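Local coordinates for protein diaminopimelate decarboxylase (Methanocaldococcus jannaschii, PDB 1TWI) that catalyses the pyridoxal-phosphate-dependent decarboxylation of meso-diaminopimelate to L-lysine, the last step of lysine biosynthesis by the diaminopimelate pathway, at residues A[7-11]-A[12-16]; A[20-23]-A[24-28]; A[138-141]-A[142-146]; A[193-196]-A[197-201]; A[219-222]-A[223-226]. All coordinates share one frame; numbering follows the deposited sequence.

Contact 1 (A[7-11]-A[12-16]); sequences VEIKD and GRFFI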
loop_
_atom_site.group_PDB
_atom_site.type_symbol
_atom_site.label_atom_id
_atom_site.label_comp_id
_atom_site.label_asym_id
_atom_site.label_seq_id
_atom_site.Cartn_x
_atom_site.Cartn_y
_atom_site.Cartn_z
ATOM N N VAL A 7 -16.259 0.320 23.618
ATOM C CA VAL A 7 -17.219 1.017 22.778
ATOM C C VAL A 7 -18.608 0.608 23.150
ATOM O O VAL A 7 -18.797 -0.432 23.769
ATOM C CB VAL A 7 -17.008 0.735 21.261
ATOM C CG1 VAL A 7 -15.527 1.053 20.874
ATOM C CG2 VAL A 7 -17.360 -0.722 20.921
ATOM N N GLU A 8 -19.589 1.433 22.820
ATOM C CA GLU A 8 -20.971 1.060 23.159
ATOM C C GLU A 8 -21.946 1.859 22.313
ATOM O O GLU A 8 -21.571 2.807 21.625
ATOM C CB GLU A 8 -21.264 1.362 24.639
ATOM C CG GLU A 8 -21.232 2.837 24.962
ATOM C CD GLU A 8 -21.122 3.135 26.485
ATOM O OE1 GLU A 8 -22.066 2.790 27.262
ATOM O OE2 GLU A 8 -20.094 3.731 26.897
ATOM N N ILE A 9 -23.208 1.468 22.385
ATOM C CA ILE A 9 -24.252 2.198 21.691
ATOM C C ILE A 9 -24.983 2.787 22.892
ATOM O O ILE A 9 -25.330 2.053 23.833
ATOM C CB ILE A 9 -25.240 1.278 20.901
ATOM C CG1 ILE A 9 -24.555 0.626 19.696
ATOM C CG2 ILE A 9 -26.441 2.099 20.412
ATOM C CD1 ILE A 9 -23.939 1.577 18.725
ATOM N N LYS A 10 -25.137 4.101 22.921
ATOM C CA LYS A 10 -25.870 4.765 24.012
ATOM C C LYS A 10 -26.799 5.753 23.331
ATOM O O LYS A 10 -26.378 6.525 22.440
ATOM C CB LYS A 10 -24.988 5.606 24.933
ATOM C CG LYS A 10 -23.998 4.854 25.756
ATOM C CD LYS A 10 -23.535 5.693 26.968
ATOM C CE LYS A 10 -22.600 6.788 26.584
ATOM N NZ LYS A 10 -22.395 7.693 27.739
ATOM N N ASP A 11 -28.055 5.730 23.756
ATOM C CA ASP A 11 -29.044 6.636 23.208
ATOM C C ASP A 11 -29.049 6.639 21.679
ATOM O O ASP A 11 -29.092 7.705 21.069
ATOM C CB ASP A 11 -28.808 8.067 23.702
ATOM C CG ASP A 11 -28.981 8.208 25.223
ATOM O OD1 ASP A 11 -28.229 7.553 25.993
ATOM O OD2 ASP A 11 -29.878 8.995 25.649
ATOM N N GLY A 12 -28.993 5.448 21.079
ATOM C CA GLY A 12 -29.049 5.339 19.630
ATOM C C GLY A 12 -27.837 5.838 18.843
ATOM O O GLY A 12 -27.960 6.041 17.633
ATOM N N ARG A 13 -26.721 6.068 19.525
ATOM C CA ARG A 13 -25.481 6.512 18.890
ATOM C C ARG A 13 -24.289 5.689 19.343
ATOM O O ARG A 13 -24.277 5.106 20.442
ATOM C CB ARG A 13 -25.209 8.001 19.180
ATOM C CG ARG A 13 -26.301 8.878 18.624
ATOM C CD ARG A 13 -26.371 10.219 19.342
ATOM N NE ARG A 13 -25.295 11.139 18.949
ATOM C CZ ARG A 13 -25.292 11.932 17.865
ATOM N NH1 ARG A 13 -26.323 11.939 17.018
ATOM N NH2 ARG A 13 -24.263 12.745 17.651
ATOM N N PHE A 14 -23.259 5.658 18.496
ATOM C CA PHE A 14 -22.045 4.898 18.824
ATOM C C PHE A 14 -21.064 5.742 19.647
ATOM O O PHE A 14 -20.787 6.904 19.313
ATOM C CB PHE A 14 -21.383 4.441 17.501
ATOM C CG PHE A 14 -20.127 3.586 17.676
ATOM C CD1 PHE A 14 -20.171 2.404 18.391
ATOM C CD2 PHE A 14 -18.930 3.935 17.026
ATOM C CE1 PHE A 14 -19.014 1.529 18.456
ATOM C CE2 PHE A 14 -17.782 3.089 17.087
ATOM C CZ PHE A 14 -17.841 1.884 17.808
ATOM N N PHE A 15 -20.493 5.135 20.688
ATOM C CA PHE A 15 -19.504 5.795 21.569
ATOM C C PHE A 15 -18.183 5.020 21.664
ATOM O O PHE A 15 -18.204 3.785 21.648
ATOM C CB PHE A 15 -20.066 5.953 23.012
ATOM C CG PHE A 15 -21.114 7.094 23.134
ATOM C CD1 PHE A 15 -22.404 6.929 22.632
ATOM C CD2 PHE A 15 -20.774 8.303 23.711
ATOM C CE1 PHE A 15 -23.356 7.973 22.713
ATOM C CE2 PHE A 15 -21.714 9.374 23.811
ATOM C CZ PHE A 15 -22.998 9.208 23.316
ATOM N N ILE A 16 -17.052 5.732 21.785
ATOM C CA ILE A 16 -15.734 5.082 21.960
ATOM C C ILE A 16 -15.174 5.740 23.195
ATOM O O ILE A 16 -14.996 6.970 23.208
ATOM C CB ILE A 16 -14.755 5.349 20.754
ATOM C CG1 ILE A 16 -15.399 4.805 19.456
ATOM C CG2 ILE A 16 -13.327 4.705 21.090
ATOM C CD1 ILE A 16 -14.878 5.407 18.165
#
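Phe-14 lays its ring against Val-7 on one face of a beta hairpin, while on the other face Lys-10 folds over the ring of Phe-15. Strands 7-10 and 13-16 run antiparallel and are joined by a type I' turn from Lys-10 to Arg-13, with Asp-11 and Gly-12 both at positive phi. On the Phe-14 face, CG stands anti to the backbone N (chi1 -178°), which swings the ring across toward the facing strand. There the ring is the bump, Phe-14 CE1 lying 3.5 Å from Val-7 CB, and Ile-9 CD1 closes the hollow at the ring edge, 3.9 Å from Phe-14 CD1. Val-7 CG1 also meets Ile-16 CG1 at 4.0 Å. On the Phe-15 face, the lysine chain bends at its third torsion (chi3 -74°) and curls back over the ring. Lys-10 CE sits above the middle of the Phe-15 ring, 3.7 Å from its centroid, and NZ follows at 4.5 Å from the same centroid in a cation-pi contact. Paired backbone bonds fix this fit: Phe-15 N gives to Glu-8 O at 2.7 Å, and Lys-10 N gives to Arg-13 O at 2.8 Å. Tyr-301 packs on the apolar face, beside Val-7, Phe-14 and Ile-16; on the opposite face, Arg-13 leads away to a salt bridge with Asp-20. The hairpin is thus two-faced: one side is apolar, with Phe-14 and Ile-16 buried against the protein, whereas on the other the ammonium group probably gains stability from the aromatic ring beneath its chain.

Contact 2 (A[20-23]-A[24-28]); sequences DAIE and LAEKF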
loop_
_atom_site.group_PDB
_atom_site.type_symbol
_atom_site.label_atom_id
_atom_site.label_comp_id
_atom_site.label_asym_id
_atom_site.label_seq_id
_atom_site.Cartn_x
_atom_site.Cartn_y
_atom_site.Cartn_z
ATOM N N ASP A 20 -18.875 10.531 21.930
ATOM C CA ASP A 20 -19.814 10.345 20.803
ATOM C C ASP A 20 -19.025 10.280 19.456
ATOM O O ASP A 20 -18.382 11.253 19.076
ATOM C CB ASP A 20 -20.750 11.552 20.835
ATOM C CG ASP A 20 -21.855 11.478 19.842
ATOM O OD1 ASP A 20 -21.581 11.445 18.630
ATOM O OD2 ASP A 20 -23.016 11.490 20.293
ATOM N N ALA A 21 -19.091 9.176 18.718
ATOM C CA ALA A 21 -18.276 9.070 17.508
ATOM C C ALA A 21 -18.624 10.056 16.423
ATOM O O ALA A 21 -17.714 10.564 15.733
ATOM C CB ALA A 21 -18.344 7.668 16.927
ATOM N N ILE A 22 -19.926 10.288 16.249
ATOM C CA ILE A 22 -20.371 11.253 15.236
ATOM C C ILE A 22 -19.836 12.644 15.582
ATOM O O ILE A 22 -19.413 13.391 14.691
ATOM C CB ILE A 22 -21.917 11.273 15.132
ATOM C CG1 ILE A 22 -22.390 9.942 14.523
ATOM C CG2 ILE A 22 -22.372 12.395 14.154
ATOM C CD1 ILE A 22 -23.882 9.730 14.677
ATOM N N GLU A 23 -19.855 12.997 16.864
ATOM C CA GLU A 23 -19.317 14.308 17.284
ATOM C C GLU A 23 -17.813 14.364 17.048
ATOM O O GLU A 23 -17.281 15.420 16.753
ATOM C CB GLU A 23 -19.638 14.607 18.743
ATOM C CG GLU A 23 -21.143 14.865 18.949
ATOM C CD GLU A 23 -21.466 15.320 20.362
ATOM O OE1 GLU A 23 -20.547 15.345 21.233
ATOM O OE2 GLU A 23 -22.639 15.660 20.592
ATOM N N LEU A 24 -17.128 13.232 17.169
ATOM C CA LEU A 24 -15.701 13.219 16.894
ATOM C C LEU A 24 -15.496 13.515 15.400
ATOM O O LEU A 24 -14.605 14.339 15.018
ATOM C CB LEU A 24 -15.080 11.870 17.239
ATOM C CG LEU A 24 -14.898 11.487 18.714
ATOM C CD1 LEU A 24 -14.320 10.076 18.789
ATOM C CD2 LEU A 24 -13.985 12.439 19.410
ATOM N N ALA A 25 -16.319 12.876 14.565
ATOM C CA ALA A 25 -16.232 13.089 13.114
ATOM C C ALA A 25 -16.512 14.561 12.780
ATOM O O ALA A 25 -15.865 15.152 11.886
ATOM C CB ALA A 25 -17.211 12.223 12.399
ATOM N N GLU A 26 -17.450 15.150 13.523
ATOM C CA GLU A 26 -17.796 16.567 13.332
ATOM C C GLU A 26 -16.708 17.552 13.798
ATOM O O GLU A 26 -16.417 18.543 13.133
ATOM C CB GLU A 26 -19.107 16.917 14.047
ATOM C CG GLU A 26 -20.323 16.273 13.356
ATOM C CD GLU A 26 -21.630 16.449 14.149
ATOM O OE1 GLU A 26 -22.665 15.880 13.721
ATOM O OE2 GLU A 26 -21.609 17.146 15.184
ATOM N N LYS A 27 -16.105 17.281 14.926
ATOM C CA LYS A 27 -15.103 18.178 15.395
ATOM C C LYS A 27 -13.776 18.052 14.633
ATOM O O LYS A 27 -13.154 19.067 14.282
ATOM C CB LYS A 27 -14.890 17.925 16.869
ATOM C CG LYS A 27 -13.704 18.642 17.491
ATOM C CD LYS A 27 -13.738 18.448 19.002
ATOM C CE LYS A 27 -12.476 18.976 19.646
ATOM N NZ LYS A 27 -12.590 18.921 21.142
ATOM N N PHE A 28 -13.368 16.817 14.319
ATOM C CA PHE A 28 -12.069 16.614 13.681
ATOM C C PHE A 28 -12.071 16.352 12.169
ATOM O O PHE A 28 -11.002 16.355 11.561
ATOM C CB PHE A 28 -11.303 15.491 14.397
ATOM C CG PHE A 28 -10.981 15.787 15.828
ATOM C CD1 PHE A 28 -9.835 16.546 16.167
ATOM C CD2 PHE A 28 -11.810 15.312 16.864
ATOM C CE1 PHE A 28 -9.520 16.815 17.517
ATOM C CE2 PHE A 28 -11.516 15.581 18.204
ATOM C CZ PHE A 28 -10.371 16.330 18.540
#
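The carboxylate of Glu-26 reaches back along the helix to Ile-22, its OE1 3.5 Å from the methyl CG2 of Ile-22, with the two side chains crossing at a slant. A second flat group, the carboxylate of Asp-20, caps the start of the helix: Glu-23 N gives to Asp-20 OD1 at 2.9 Å, approaching on the anti side and 33° out of the carboxylate plane. The other oxygen, OD2, pairs with Arg-13. The ring of Phe-28 carries Lys-27 CG above one face, 3.8 Å from the ring plane and displaced toward the rim. Helix 21-28 opens with an Asp N-cap, straight after the short strand 19-20, and packs through Leu-24 and Phe-28 on strands 402-407 and 410-415 of the mixed beta sheet. Its first turns are held by regular backbone bonds, Leu-24 N to Asp-20 O at 3.0 Å and Ala-25 N to Ala-21 O at 2.9 Å. Glu-26 CG stands anti to its own carbonyl carbon (chi1 -70°) and lies against the carbonyl oxygen of Ile-22, 3.3 Å from it. On the buried side, Leu-24 CG rests 3.5 Å from Asp-20 O, one turn back.

Contact 3 (A[138-141]-A[142-146]); sequences ELIL and INETA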
loop_
_atom_site.group_PDB
_atom_site.type_symbol
_atom_site.label_atom_id
_atom_site.label_comp_id
_atom_site.label_asym_id
_atom_site.label_seq_id
_atom_site.Cartn_x
_atom_site.Cartn_y
_atom_site.Cartn_z
ATOM N N GLU A 138 24.388 -11.445 7.776
ATOM C CA GLU A 138 24.126 -10.404 8.791
ATOM C C GLU A 138 25.056 -10.590 10.013
ATOM O O GLU A 138 25.638 -9.628 10.533
ATOM C CB GLU A 138 22.644 -10.431 9.252
ATOM C CG GLU A 138 22.362 -9.433 10.424
ATOM C CD GLU A 138 20.974 -9.610 11.009
ATOM O OE1 GLU A 138 20.102 -10.165 10.286
ATOM O OE2 GLU A 138 20.768 -9.178 12.172
ATOM N N LEU A 139 25.199 -11.829 10.493
ATOM C CA LEU A 139 26.082 -12.070 11.650
ATOM C C LEU A 139 27.496 -11.509 11.348
ATOM O O LEU A 139 28.077 -10.799 12.190
ATOM C CB LEU A 139 26.212 -13.593 11.980
ATOM C CG LEU A 139 27.236 -13.920 13.105
ATOM C CD1 LEU A 139 26.742 -13.394 14.457
ATOM C CD2 LEU A 139 27.481 -15.444 13.199
ATOM N N ILE A 140 28.025 -11.825 10.168
ATOM C CA ILE A 140 29.372 -11.347 9.771
ATOM C C ILE A 140 29.414 -9.805 9.769
ATOM O O ILE A 140 30.324 -9.185 10.355
ATOM C CB ILE A 140 29.789 -11.976 8.371
ATOM C CG1 ILE A 140 29.937 -13.511 8.541
ATOM C CG2 ILE A 140 31.151 -11.351 7.819
ATOM C CD1 ILE A 140 30.177 -14.233 7.229
ATOM N N LEU A 141 28.395 -9.174 9.204
ATOM C CA LEU A 141 28.376 -7.723 9.170
ATOM C C LEU A 141 28.288 -7.131 10.565
ATOM O O LEU A 141 28.949 -6.118 10.895
ATOM C CB LEU A 141 27.210 -7.233 8.277
ATOM C CG LEU A 141 26.951 -5.710 8.340
ATOM C CD1 LEU A 141 28.156 -4.941 7.765
ATOM C CD2 LEU A 141 25.695 -5.391 7.493
ATOM N N ILE A 142 27.498 -7.750 11.443
ATOM C CA ILE A 142 27.394 -7.208 12.801
ATOM C C ILE A 142 28.743 -7.329 13.547
ATOM O O ILE A 142 29.170 -6.391 14.247
ATOM C CB ILE A 142 26.313 -7.976 13.641
ATOM C CG1 ILE A 142 24.893 -7.600 13.130
ATOM C CG2 ILE A 142 26.466 -7.673 15.109
ATOM C CD1 ILE A 142 23.766 -8.588 13.665
ATOM N N ASN A 143 29.401 -8.484 13.422
ATOM C CA ASN A 143 30.671 -8.681 14.139
ATOM C C ASN A 143 31.723 -7.669 13.563
ATOM O O ASN A 143 32.484 -7.072 14.312
ATOM C CB ASN A 143 31.142 -10.138 13.940
ATOM C CG ASN A 143 32.444 -10.431 14.623
ATOM O OD1 ASN A 143 33.425 -10.731 13.943
ATOM N ND2 ASN A 143 32.479 -10.358 15.955
ATOM N N GLU A 144 31.747 -7.493 12.239
ATOM C CA GLU A 144 32.701 -6.550 11.627
ATOM C C GLU A 144 32.390 -5.104 12.079
ATOM O O GLU A 144 33.291 -4.318 12.362
ATOM C CB GLU A 144 32.635 -6.636 10.096
ATOM C CG GLU A 144 33.369 -7.840 9.465
ATOM C CD GLU A 144 32.936 -8.065 7.997
ATOM O OE1 GLU A 144 33.418 -9.039 7.345
ATOM O OE2 GLU A 144 32.096 -7.257 7.494
ATOM N N THR A 145 31.107 -4.746 12.158
ATOM C CA THR A 145 30.733 -3.388 12.570
ATOM C C THR A 145 31.035 -3.138 14.048
ATOM O O THR A 145 31.551 -2.057 14.445
ATOM C CB THR A 145 29.239 -3.159 12.252
ATOM O OG1 THR A 145 29.063 -3.390 10.852
ATOM C CG2 THR A 145 28.822 -1.746 12.615
ATOM N N ALA A 146 30.722 -4.131 14.873
ATOM C CA ALA A 146 31.013 -4.045 16.303
ATOM C C ALA A 146 32.548 -3.867 16.443
ATOM O O ALA A 146 33.024 -3.086 17.277
ATOM C CB ALA A 146 30.552 -5.383 17.015
#
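Leu-141 O is gripped twice by Thr-145: the hydroxyl OG1 donates to it at 2.7 Å and the backbone N at 2.9 Å, the two arriving from opposite faces of the carbonyl plane. The hydroxyl is placed for this by standing anti to the threonine carbonyl carbon (chi1 -57°). Thr-145 OG1 in turn receives a bond from Lys-117. Backbone bonds one turn apart keep the helix regular, as with Ile-142 N to Glu-138 O at 2.8 Å. Glu-138 runs alongside Ile-142, both pointing the same way, so that Glu-138 CG lies 3.6 Å from Ile-142 CD1 and OE2 only 3.4 Å from the same methyl. That carboxylate is held by Lys-115 through OE2 and by the backbone N of Asp-134 through OE1. Ile-140 and Glu-144 repeat the side-by-side pattern on a more exposed flank, with Ile-140 CG2 3.3 Å from Glu-144 OE1. Leu-141 CD1 leans toward the Thr-145 hydroxyl at 3.6 Å. Helix 136-149 is the crossover helix of a beta-alpha-beta unit in the TIM-barrel domain: Ile-142 packs on strands 130-133 and 153-160, Leu-141 and Thr-145 lean on helix 117-125, and His-308 of the second subunit touches Glu-138 and Leu-141.

Contact 4 (A[193-196]-A[197-201]); sequences IKMA and LEMEY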
loop_
_atom_site.group_PDB
_atom_site.type_symbol
_atom_site.label_atom_id
_atom_site.label_comp_id
_atom_site.label_asym_id
_atom_site.label_seq_id
_atom_site.Cartn_x
_atom_site.Cartn_y
_atom_site.Cartn_z
ATOM N N ILE A 193 25.329 -20.069 14.953
ATOM C CA ILE A 193 25.603 -19.825 16.350
ATOM C C ILE A 193 27.029 -20.270 16.724
ATOM O O ILE A 193 27.683 -19.612 17.551
ATOM C CB ILE A 193 24.541 -20.549 17.257
ATOM C CG1 ILE A 193 23.175 -19.874 17.037
ATOM C CG2 ILE A 193 24.979 -20.554 18.742
ATOM C CD1 ILE A 193 22.056 -20.615 17.648
ATOM N N LYS A 194 27.513 -21.379 16.158
ATOM C CA LYS A 194 28.880 -21.792 16.518
ATOM C C LYS A 194 29.879 -20.756 15.943
ATOM O O LYS A 194 30.899 -20.463 16.576
ATOM C CB LYS A 194 29.145 -23.215 15.982
ATOM C CG LYS A 194 28.618 -24.265 16.967
ATOM C CD LYS A 194 28.912 -25.693 16.508
ATOM C CE LYS A 194 28.572 -26.634 17.633
ATOM N NZ LYS A 194 29.014 -28.040 17.333
ATOM N N MET A 195 29.572 -20.218 14.759
ATOM C CA MET A 195 30.411 -19.156 14.179
ATOM C C MET A 195 30.433 -17.955 15.113
ATOM O O MET A 195 31.495 -17.371 15.390
ATOM C CB MET A 195 29.860 -18.698 12.804
ATOM C CG MET A 195 30.074 -19.734 11.702
ATOM S SD MET A 195 29.640 -19.070 10.056
ATOM C CE MET A 195 30.151 -17.288 10.248
ATOM N N ALA A 196 29.257 -17.554 15.618
ATOM C CA ALA A 196 29.226 -16.394 16.499
ATOM C C ALA A 196 30.039 -16.624 17.770
ATOM O O ALA A 196 30.615 -15.685 18.300
ATOM C CB ALA A 196 27.754 -16.034 16.901
ATOM N N LEU A 197 30.048 -17.847 18.284
ATOM C CA LEU A 197 30.809 -18.080 19.533
ATOM C C LEU A 197 32.318 -17.936 19.304
ATOM O O LEU A 197 33.045 -17.652 20.248
ATOM C CB LEU A 197 30.484 -19.462 20.101
ATOM C CG LEU A 197 29.032 -19.548 20.596
ATOM C CD1 LEU A 197 28.612 -20.987 20.782
ATOM C CD2 LEU A 197 28.889 -18.800 21.847
ATOM N N GLU A 198 32.772 -18.121 18.068
ATOM C CA GLU A 198 34.187 -17.962 17.725
ATOM C C GLU A 198 34.498 -16.500 17.395
ATOM O O GLU A 198 35.643 -16.079 17.447
ATOM C CB GLU A 198 34.580 -18.859 16.546
ATOM C CG GLU A 198 34.428 -20.354 16.882
ATOM C CD GLU A 198 34.953 -20.727 18.307
ATOM O OE1 GLU A 198 36.197 -20.757 18.493
ATOM O OE2 GLU A 198 34.118 -20.990 19.251
ATOM N N MET A 199 33.481 -15.700 17.087
ATOM C CA MET A 199 33.736 -14.290 16.780
ATOM C C MET A 199 34.064 -13.539 18.059
ATOM O O MET A 199 33.550 -13.881 19.102
ATOM C CB MET A 199 32.510 -13.677 16.119
ATOM C CG MET A 199 32.406 -14.115 14.706
ATOM S SD MET A 199 30.803 -13.676 14.077
ATOM C CE MET A 199 31.035 -14.178 12.441
ATOM N N GLU A 200 34.892 -12.494 17.979
ATOM C CA GLU A 200 35.267 -11.765 19.175
ATOM C C GLU A 200 34.417 -10.585 19.514
ATOM O O GLU A 200 34.520 -10.076 20.630
ATOM C CB GLU A 200 36.717 -11.282 19.040
ATOM C CG GLU A 200 37.623 -12.395 18.549
ATOM C CD GLU A 200 39.128 -12.012 18.554
ATOM O OE1 GLU A 200 39.499 -10.956 17.954
ATOM O OE2 GLU A 200 39.924 -12.769 19.161
ATOM N N TYR A 201 33.576 -10.120 18.591
ATOM C CA TYR A 201 32.796 -8.924 18.890
ATOM C C TYR A 201 31.295 -9.093 19.014
ATOM O O TYR A 201 30.577 -8.127 18.892
ATOM C CB TYR A 201 33.121 -7.802 17.851
ATOM C CG TYR A 201 34.621 -7.554 17.724
ATOM C CD1 TYR A 201 35.405 -8.378 16.937
ATOM C CD2 TYR A 201 35.255 -6.577 18.490
ATOM C CE1 TYR A 201 36.801 -8.244 16.925
ATOM C CE2 TYR A 201 36.642 -6.429 18.479
ATOM C CZ TYR A 201 37.401 -7.270 17.698
ATOM O OH TYR A 201 38.789 -7.167 17.659
HETATM O O HOH W 1 32.236 -22.443 17.960
#
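Met-195 and Met-199 meet where helix 188-198 runs out, and the backbone there changes from a sound i to i+4 bond, Leu-197 N to Ile-193 O at 3.0 Å, to weak bonds in which Glu-198 N and Met-199 N are each shared between i-4 and i-3 carbonyls. This is the C-terminal end of a helix in the TIM-barrel domain that binds pyridoxal phosphate, and Met-199 is the first residue to leave helical angles, its psi of 149° turning the chain toward strand 202-208. The two methionines lie side by side and point the same way: the Met-195 chain bends at its last torsion, which brings its CE to 3.9 Å from Met-199 CE, while the Met-199 chain stays extended beyond CG. Met-199 CG also lies 3.4 Å from Met-195 O. Ile-193 and Leu-197 form a second parallel pair one turn apart, Ile-193 CG2 touching Leu-197 CD1 at 4.2 Å. Around them, Ala-196 packs on Phe-157 of strand 153-160 and on Val-202 and Val-204; Leu-197 reaches Ile-240. Lys-194 carries its ammonium group off to Glu-238. Glu-198, bent at its second torsion (chi2 -43°), curls back toward the preceding turn, where one water gives hydrogen bonds to both Lys-194 O, at 2.8 Å, and Glu-198 OE2, at 2.7 Å.

Contact 5 (A[219-222]-A[223-226]); sequences SPFI and EETR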
loop_
_atom_site.group_PDB
_atom_site.type_symbol
_atom_site.label_atom_id
_atom_site.label_comp_id
_atom_site.label_asym_id
_atom_site.label_seq_id
_atom_site.Cartn_x
_atom_site.Cartn_y
_atom_site.Cartn_z
ATOM N N SER A 219 -2.681 -24.204 18.310
ATOM C CA SER A 219 -1.845 -25.324 17.873
ATOM C C SER A 219 -0.472 -24.948 17.249
ATOM O O SER A 219 0.576 -25.502 17.650
ATOM C CB SER A 219 -2.684 -26.167 16.886
ATOM O OG SER A 219 -1.961 -27.250 16.343
ATOM N N PRO A 220 -0.455 -24.027 16.263
ATOM C CA PRO A 220 0.820 -23.624 15.625
ATOM C C PRO A 220 1.826 -23.098 16.682
ATOM O O PRO A 220 3.056 -23.332 16.607
ATOM C CB PRO A 220 0.411 -22.515 14.661
ATOM C CG PRO A 220 -1.051 -22.708 14.455
ATOM C CD PRO A 220 -1.581 -23.238 15.754
ATOM N N PHE A 221 1.297 -22.388 17.674
ATOM C CA PHE A 221 2.150 -21.859 18.734
ATOM C C PHE A 221 2.737 -22.957 19.608
ATOM O O PHE A 221 3.913 -22.893 19.996
ATOM C CB PHE A 221 1.391 -20.859 19.613
ATOM C CG PHE A 221 0.987 -19.626 18.870
ATOM C CD1 PHE A 221 1.950 -18.729 18.419
ATOM C CD2 PHE A 221 -0.328 -19.405 18.559
ATOM C CE1 PHE A 221 1.606 -17.640 17.660
ATOM C CE2 PHE A 221 -0.715 -18.292 17.779
ATOM C CZ PHE A 221 0.245 -17.411 17.334
ATOM N N ILE A 222 1.925 -23.942 19.968
ATOM C CA ILE A 222 2.449 -25.059 20.757
ATOM C C ILE A 222 3.584 -25.737 19.929
ATOM O O ILE A 222 4.663 -25.994 20.446
ATOM C CB ILE A 222 1.320 -26.145 21.017
ATOM C CG1 ILE A 222 0.232 -25.585 21.929
ATOM C CG2 ILE A 222 1.917 -27.374 21.690
ATOM C CD1 ILE A 222 -1.098 -26.403 21.928
ATOM N N GLU A 223 3.343 -26.012 18.651
ATOM C CA GLU A 223 4.354 -26.690 17.829
ATOM C C GLU A 223 5.626 -25.827 17.686
ATOM O O GLU A 223 6.738 -26.340 17.727
ATOM C CB GLU A 223 3.765 -27.029 16.446
ATOM C CG GLU A 223 4.754 -27.710 15.479
ATOM C CD GLU A 223 5.122 -29.136 15.892
ATOM O OE1 GLU A 223 4.487 -29.715 16.827
ATOM O OE2 GLU A 223 6.056 -29.679 15.253
ATOM N N GLU A 224 5.446 -24.526 17.483
ATOM C CA GLU A 224 6.602 -23.613 17.443
ATOM C C GLU A 224 7.359 -23.728 18.771
ATOM O O GLU A 224 8.590 -23.863 18.806
ATOM C CB GLU A 224 6.130 -22.132 17.298
ATOM C CG GLU A 224 7.277 -21.086 17.564
ATOM C CD GLU A 224 6.783 -19.648 17.774
ATOM O OE1 GLU A 224 5.539 -19.428 17.976
ATOM O OE2 GLU A 224 7.634 -18.726 17.781
ATOM N N THR A 225 6.635 -23.708 19.887
ATOM C CA THR A 225 7.345 -23.726 21.173
ATOM C C THR A 225 8.122 -25.025 21.388
ATOM O O THR A 225 9.293 -25.005 21.840
ATOM C CB THR A 225 6.358 -23.482 22.354
ATOM O OG1 THR A 225 5.684 -22.226 22.161
ATOM C CG2 THR A 225 7.095 -23.382 23.634
ATOM N N ARG A 226 7.485 -26.144 21.021
ATOM C CA ARG A 226 8.160 -27.413 21.167
ATOM C C ARG A 226 9.440 -27.440 20.301
ATOM O O ARG A 226 10.489 -27.849 20.756
ATOM C CB ARG A 226 7.276 -28.549 20.684
ATOM C CG ARG A 226 5.978 -28.785 21.520
ATOM C CD ARG A 226 5.210 -29.985 20.940
ATOM N NE ARG A 226 4.049 -30.358 21.748
ATOM C CZ ARG A 226 3.197 -31.339 21.433
ATOM N NH1 ARG A 226 3.390 -32.043 20.297
ATOM N NH2 ARG A 226 2.199 -31.656 22.290
#
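Phe-221 and Thr-225 are tied by two hydrogen bonds ending on a single oxygen: Thr-225 OG1 donates to Phe-221 O at 2.9 Å and Thr-225 N to the same atom at 2.8 Å, on opposite faces of the carbonyl plane. With OG1 anti to the threonine carbonyl carbon (chi1 -58°), the hydroxyl turns back on the helix and is satisfied within one turn, although the residue is buried. The other backbone bonds are those of an alpha-helix in its first turns: Glu-223 N to Ser-219 O at 3.0 Å, Glu-224 N to Pro-220 O at 2.8 Å and Arg-226 N to Ile-222 O at 2.9 Å. Pro-220, which lacks an amide hydrogen, costs no such bond here, since at this early position its nitrogen has no carbonyl of a preceding turn to serve.

Among contacts without hydrogen bonds, the Glu-224 carboxylate comes to the edge of the Phe-221 ring, with OE1 3.7 Å from CD1 and the two planes 42° apart, where the rim hydrogens probably make its approach mildly favourable. Ile-222 and Arg-226 run side by side, Ile-222 CG2 lying 3.7 Å from Arg-226 NE beside the extended arginine chain.

Polar ends find partners beyond the two segments: Glu-223 OE2 forms a salt bridge with Lys-227, one turn on, and accepts from Asn-164 N; Ser-219 OG pairs with His-168. Helix 219-237 links strands 202-208 and 244-246 in the TIM barrel; the Phe-221 side chain comes to about 4 Å from Gly-250, a pyridoxal-phosphate-binding residue, and Phe-221, Ile-222 and Thr-225 pack on the adjacent helix 264-276.

How the contacts relate
Contacts 1 and 2 follow one another in the chain and touch: Arg-13 NE and Asp-20 OD2 form a salt bridge of 2.7 Å, and Phe-14 O probably accepts from Ala-21 N at 2.9 Å, so the hairpin and the capped helix are joined directly. Contacts 3 and 4 are likewise neighbours in the barrel domain, Leu-139 CD2 lying 3.7 Å from Ala-196 N. These two pairs stand on opposite sides of the chain's centre, contacts 1 and 3 being 54 Å apart between centres. Contact 5 is nearest the cofactor: the Phe-221 side chain is about 8 Å from pyridoxal phosphate, against about 11 Å for Glu-138 of contact 3.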